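Local coordinates for protein ADP-dependent L-serine kinase SerK (PDB 5X0J) that phosphorylates free L-serine with ADP as phosphate donor, giving O-phospho-L-serine and AMP in the first step of cysteine biosynthesis, at residues 52-57 with 65-70. The protein carries 1 engineered substitution. Residues are numbered along the deposited sequence; the frame is centred on the assembly and turned at random.
Sequences KPMLLA and YLIVDG. With MG (magnesium ion), chain D; SEP (phosphoserine), chain C; AMP (adenosine monophosphate), chain B.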
ATOM      1  N   LYS A  52      12.934  -5.934   8.846  1.00 12.84           N
ATOM      2  CA  LYS A  52      11.481  -6.024   9.023  1.00 12.99           C
ATOM      3  C   LYS A  52      10.957  -7.283   8.337  1.00 12.56           C
ATOM      4  O   LYS A  52      10.995  -7.364   7.123  1.00 12.20           O
ATOM      5  CB  LYS A  52      10.790  -4.791   8.428  1.00 13.54           C
ATOM      6  CG  LYS A  52       9.303  -4.743   8.732  1.00 13.93           C
ATOM      7  CD  LYS A  52       8.580  -3.604   8.029  1.00 14.67           C
ATOM      8  CE  LYS A  52       8.821  -2.268   8.677  1.00 15.32           C
ATOM      9  NZ  LYS A  52       7.802  -1.287   8.219  1.00 15.61           N
ATOM     10  N   PRO A  53      10.421  -8.247   9.096  1.00 12.60           N
ATOM     11  CA  PRO A  53       9.949  -9.464   8.428  1.00 12.72           C
ATOM     12  C   PRO A  53       8.692  -9.233   7.622  1.00 12.62           C
ATOM     13  O   PRO A  53       7.867  -8.398   7.982  1.00 12.69           O
ATOM     14  CB  PRO A  53       9.633 -10.415   9.592  1.00 13.05           C
ATOM     15  CG  PRO A  53       9.317  -9.510  10.708  1.00 13.11           C
ATOM     16  CD  PRO A  53      10.242  -8.328  10.557  1.00 13.05           C
ATOM     17  N   MET A  54       8.563  -9.997   6.552  1.00 12.54           N
ATOM     18  CA  MET A  54       7.331  -9.960   5.771  0.60 12.38           C
ATOM     19  C   MET A  54       6.205 -10.602   6.560  1.00 12.49           C
ATOM     20  O   MET A  54       6.429 -11.417   7.448  1.00 12.32           O
ATOM     21  CB  MET A  54       7.493 -10.677   4.444  0.60 12.37           C
ATOM     22  CG  MET A  54       8.389  -9.941   3.457  0.60 12.28           C
ATOM     23  SD  MET A  54       8.516 -10.841   1.898  0.60 12.44           S
ATOM     24  CE  MET A  54       6.801 -10.776   1.343  0.60 12.34           C
ATOM     25  N   LEU A  55       4.976 -10.204   6.243  1.00 12.15           N
ATOM     26  CA  LEU A  55       3.792 -10.831   6.824  1.00 12.35           C
ATOM     27  C   LEU A  55       3.150 -11.676   5.727  1.00 12.26           C
ATOM     28  O   LEU A  55       2.893 -11.182   4.623  1.00 11.95           O
ATOM     29  CB  LEU A  55       2.819  -9.781   7.355  1.00 12.41           C
ATOM     30  CG  LEU A  55       3.308  -8.826   8.451  1.00 12.65           C
ATOM     31  CD1 LEU A  55       2.191  -7.874   8.870  1.00 13.03           C
ATOM     32  CD2 LEU A  55       3.860  -9.588   9.646  1.00 12.87           C
ATOM     33  N   LEU A  56       2.906 -12.952   6.040  1.00 12.31           N
ATOM     34  CA  LEU A  56       2.366 -13.923   5.078  1.00 12.54           C
ATOM     35  C   LEU A  56       1.157 -14.631   5.670  1.00 12.90           C
ATOM     36  O   LEU A  56       0.964 -14.623   6.883  1.00 13.03           O
ATOM     37  CB  LEU A  56       3.403 -14.990   4.751  1.00 12.88           C
ATOM     38  CG  LEU A  56       4.751 -14.541   4.198  1.00 13.03           C
ATOM     39  CD1 LEU A  56       5.591 -15.781   3.972  1.00 13.34           C
ATOM     40  CD2 LEU A  56       4.586 -13.765   2.901  1.00 12.96           C
ATOM     41  N   ALA A  57       0.393 -15.307   4.820  1.00 13.37           N
ATOM     42  CA  ALA A  57      -0.644 -16.210   5.281  1.00 13.99           C
ATOM     43  C   ALA A  57      -0.831 -17.286   4.227  1.00 14.80           C
ATOM     44  O   ALA A  57      -0.772 -16.993   3.039  1.00 15.16           O
ATOM     45  CB  ALA A  57      -1.945 -15.470   5.507  1.00 14.17           C
ATOM     46  N   TYR A  65       1.903 -18.737  -0.177  1.00 18.34           N
ATOM     47  CA  TYR A  65       1.583 -17.789   0.876  1.00 17.71           C
ATOM     48  C   TYR A  65       1.176 -16.464   0.265  1.00 16.57           C
ATOM     49  O   TYR A  65       1.893 -15.922  -0.570  1.00 16.76           O
ATOM     50  CB  TYR A  65       2.803 -17.596   1.772  1.00 18.12           C
ATOM     51  CG  TYR A  65       3.075 -18.799   2.632  1.00 19.22           C
ATOM     52  CD1 TYR A  65       2.376 -18.990   3.819  1.00 19.74           C
ATOM     53  CD2 TYR A  65       3.989 -19.772   2.235  1.00 20.42           C
ATOM     54  CE1 TYR A  65       2.593 -20.106   4.609  1.00 20.68           C
ATOM     55  CE2 TYR A  65       4.212 -20.896   3.023  1.00 21.08           C
ATOM     56  CZ  TYR A  65       3.500 -21.054   4.205  1.00 21.35           C
ATOM     57  OH  TYR A  65       3.715 -22.162   5.007  1.00 23.65           O
ATOM     58  N   LEU A  66       0.007 -15.965   0.662  1.00 15.17           N
ATOM     59  CA  LEU A  66      -0.411 -14.599   0.375  1.00 14.56           C
ATOM     60  C   LEU A  66       0.587 -13.653   1.017  1.00 13.48           C
ATOM     61  O   LEU A  66       0.882 -13.806   2.204  1.00 12.93           O
ATOM     62  CB  LEU A  66      -1.780 -14.354   1.004  1.00 14.65           C
ATOM     63  CG  LEU A  66      -2.327 -12.923   0.937  1.00 14.70           C
ATOM     64  CD1 LEU A  66      -2.511 -12.458  -0.504  1.00 15.04           C
ATOM     65  CD2 LEU A  66      -3.619 -12.814   1.751  1.00 14.86           C
ATOM     66  N   ILE A  67       1.094 -12.686   0.255  1.00 12.71           N
ATOM     67  CA  ILE A  67       1.811 -11.552   0.840  1.00 12.24           C
ATOM     68  C   ILE A  67       0.775 -10.653   1.510  1.00 11.92           C
ATOM     69  O   ILE A  67      -0.017 -10.009   0.840  1.00 12.30           O
ATOM     70  CB  ILE A  67       2.610 -10.762  -0.215  1.00 12.19           C
ATOM     71  CG1 ILE A  67       3.680 -11.660  -0.851  1.00 12.37           C
ATOM     72  CG2 ILE A  67       3.266  -9.540   0.416  1.00 12.15           C
ATOM     73  CD1 ILE A  67       4.405 -11.035  -2.032  1.00 12.64           C
ATOM     74  N   VAL A  68       0.769 -10.639   2.837  1.00 11.59           N
ATOM     75  CA  VAL A  68      -0.119  -9.775   3.610  1.00 11.44           C
ATOM     76  C   VAL A  68       0.468  -8.357   3.615  1.00 11.37           C
ATOM     77  O   VAL A  68      -0.248  -7.386   3.330  1.00 11.47           O
ATOM     78  CB  VAL A  68      -0.318 -10.354   5.029  1.00 11.57           C
ATOM     79  CG1 VAL A  68      -1.102  -9.403   5.917  1.00 11.61           C
ATOM     80  CG2 VAL A  68      -1.029 -11.699   4.921  1.00 11.79           C
ATOM     81  N   ASP A  69       1.751  -8.246   3.956  1.00 11.27           N
ATOM     82  CA  ASP A  69       2.488  -7.006   3.908  1.00 11.27           C
ATOM     83  C   ASP A  69       3.894  -7.345   3.463  1.00 11.14           C
ATOM     84  O   ASP A  69       4.516  -8.268   3.998  1.00 11.36           O
ATOM     85  CB  ASP A  69       2.500  -6.347   5.288  1.00 11.30           C
ATOM     86  CG  ASP A  69       3.270  -5.043   5.318  1.00 11.44           C
ATOM     87  OD1 ASP A  69       3.318  -4.327   4.293  1.00 11.21           O
ATOM     88  OD2 ASP A  69       3.832  -4.730   6.393  1.00 12.12           O
ATOM     89  N   GLY A  70       4.383  -6.615   2.461  1.00 11.18           N
ATOM     90  CA  GLY A  70       5.726  -6.861   1.925  1.00 11.25           C
ATOM     91  C   GLY A  70       5.863  -6.951   0.417  1.00 11.37           C
ATOM     92  O   GLY A  70       6.793  -7.586  -0.076  1.00 11.58           O
TER
HETATM   93 MG    MG D 303       4.209  -2.554   3.657  1.00 10.91          MG
HETATM   94  N   SEP C 302      -0.417  -4.877   2.241  1.00 10.24           N
HETATM   95  CA  SEP C 302       0.347  -3.824   2.977  1.00 10.39           C
HETATM   96  CB  SEP C 302       0.401  -2.556   2.123  1.00 10.55           C
HETATM   97  OG  SEP C 302       1.015  -2.864   0.873  1.00 10.50           O
HETATM   98  C   SEP C 302      -0.258  -3.590   4.336  1.00 10.21           C
HETATM   99  O   SEP C 302       0.006  -2.546   4.964  1.00 10.48           O
HETATM  100  OXT SEP C 302      -1.022  -4.431   4.847  1.00 10.27           O
HETATM  101  P   SEP C 302       2.598  -3.206   0.781  1.00 10.76           P
HETATM  102  O1P SEP C 302       3.240  -2.454   1.936  1.00 10.39           O
HETATM  103  O2P SEP C 302       2.948  -2.669  -0.571  1.00 10.95           O
HETATM  104  O3P SEP C 302       2.684  -4.708   0.880  1.00 10.77           O
HETATM  105  P   AMP B 301       6.576  -3.355   1.580  1.00 10.72           P
HETATM  106  O1P AMP B 301       7.771  -4.290   1.486  1.00 10.89           O
HETATM  107  O2P AMP B 301       5.675  -3.431   0.364  1.00 10.99           O
HETATM  108  O3P AMP B 301       5.864  -3.494   2.899  1.00 10.42           O
HETATM  109  O5' AMP B 301       7.163  -1.859   1.527  1.00 11.20           O
HETATM  110  C5' AMP B 301       8.525  -1.553   1.814  1.00 11.57           C
HETATM  111  C4' AMP B 301       8.844  -1.890   3.260  1.00 11.97           C
HETATM  112  O4' AMP B 301      10.240  -2.054   3.401  1.00 12.32           O
HETATM  113  C3' AMP B 301       8.507  -0.815   4.317  1.00 12.29           C
HETATM  114  O3' AMP B 301       7.750  -1.420   5.362  1.00 12.47           O
HETATM  115  C2' AMP B 301       9.832  -0.314   4.892  1.00 12.27           C
HETATM  116  O2' AMP B 301       9.762   0.045   6.270  1.00 12.81           O
HETATM  117  C1' AMP B 301      10.643  -1.554   4.645  1.00 12.29           C
HETATM  118  N9  AMP B 301      12.113  -1.418   4.651  1.00 11.98           N
HETATM  119  C8  AMP B 301      12.865  -0.343   4.345  1.00 12.09           C
HETATM  120  N7  AMP B 301      14.186  -0.630   4.442  1.00 12.26           N
HETATM  121  C5  AMP B 301      14.271  -1.916   4.807  1.00 11.90           C
HETATM  122  C6  AMP B 301      15.365  -2.858   5.096  1.00 11.91           C
HETATM  123  N6  AMP B 301      16.649  -2.451   4.995  1.00 12.05           N
HETATM  124  N1  AMP B 301      15.021  -4.117   5.454  1.00 12.10           N
HETATM  125  C2  AMP B 301      13.738  -4.537   5.554  1.00 11.99           C
HETATM  126  N3  AMP B 301      12.696  -3.725   5.315  1.00 12.08           N
HETATM  127  C4  AMP B 301      12.907  -2.438   4.947  1.00 12.02           C
HETATM  128  O   HOH W   1       5.919  -6.325   7.571  1.00 16.89           O
HETATM  129  O   HOH W   2       5.143  -2.476   5.574  1.00 11.24           O
HETATM  130  O   HOH W   3       5.260  -0.727   3.338  1.00 10.52           O
HETATM  131  O   HOH W   4       2.653  -1.412   4.597  1.00 10.71           O
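Leu55 lays its CD1 methyl against the CB of Asp69, 3.9 Å away, the two side chains crossing obliquely on one face of the sheet. CG of Asp69 stands anti to the backbone N (chi1 179°), which brings OD1 to the magnesium ion at 2.1 Å, beside phosphate oxygens of AMP and phosphoserine. OD2 accepts a hydrogen bond from a water that is itself a magnesium ligand, so both carboxylate oxygens serve the metal site, one directly and one through water. Between these antiparallel hairpin strands lies a classic beta bulge: Val68 and Asp69 both face Leu55, whose O accepts hydrogen bonds from Val68 N at 2.8 Å and Asp69 N at 3.2 Å, from the same face of its carbonyl plane. At the bulge, Val68 O accepts a hydrogen bond from the phosphoserine N (2.7 Å), while branched Val68 sets CG2 against the small Ala57 CB. Gly70, at the N-cap of helix 71-80, gives its N-H to phosphoserine O3P; its positive phi of 132° suits a residue without CB. Leu56 and Ile67 share the other face, both touching Met26 of strand 26-27. There the Leu56 and Tyr65 side chains cross at about a right angle, CD1 lying 4.0 Å from Tyr65 CB, and in one conformer Met54 CE meets Ile67 CG2 at 3.9 Å.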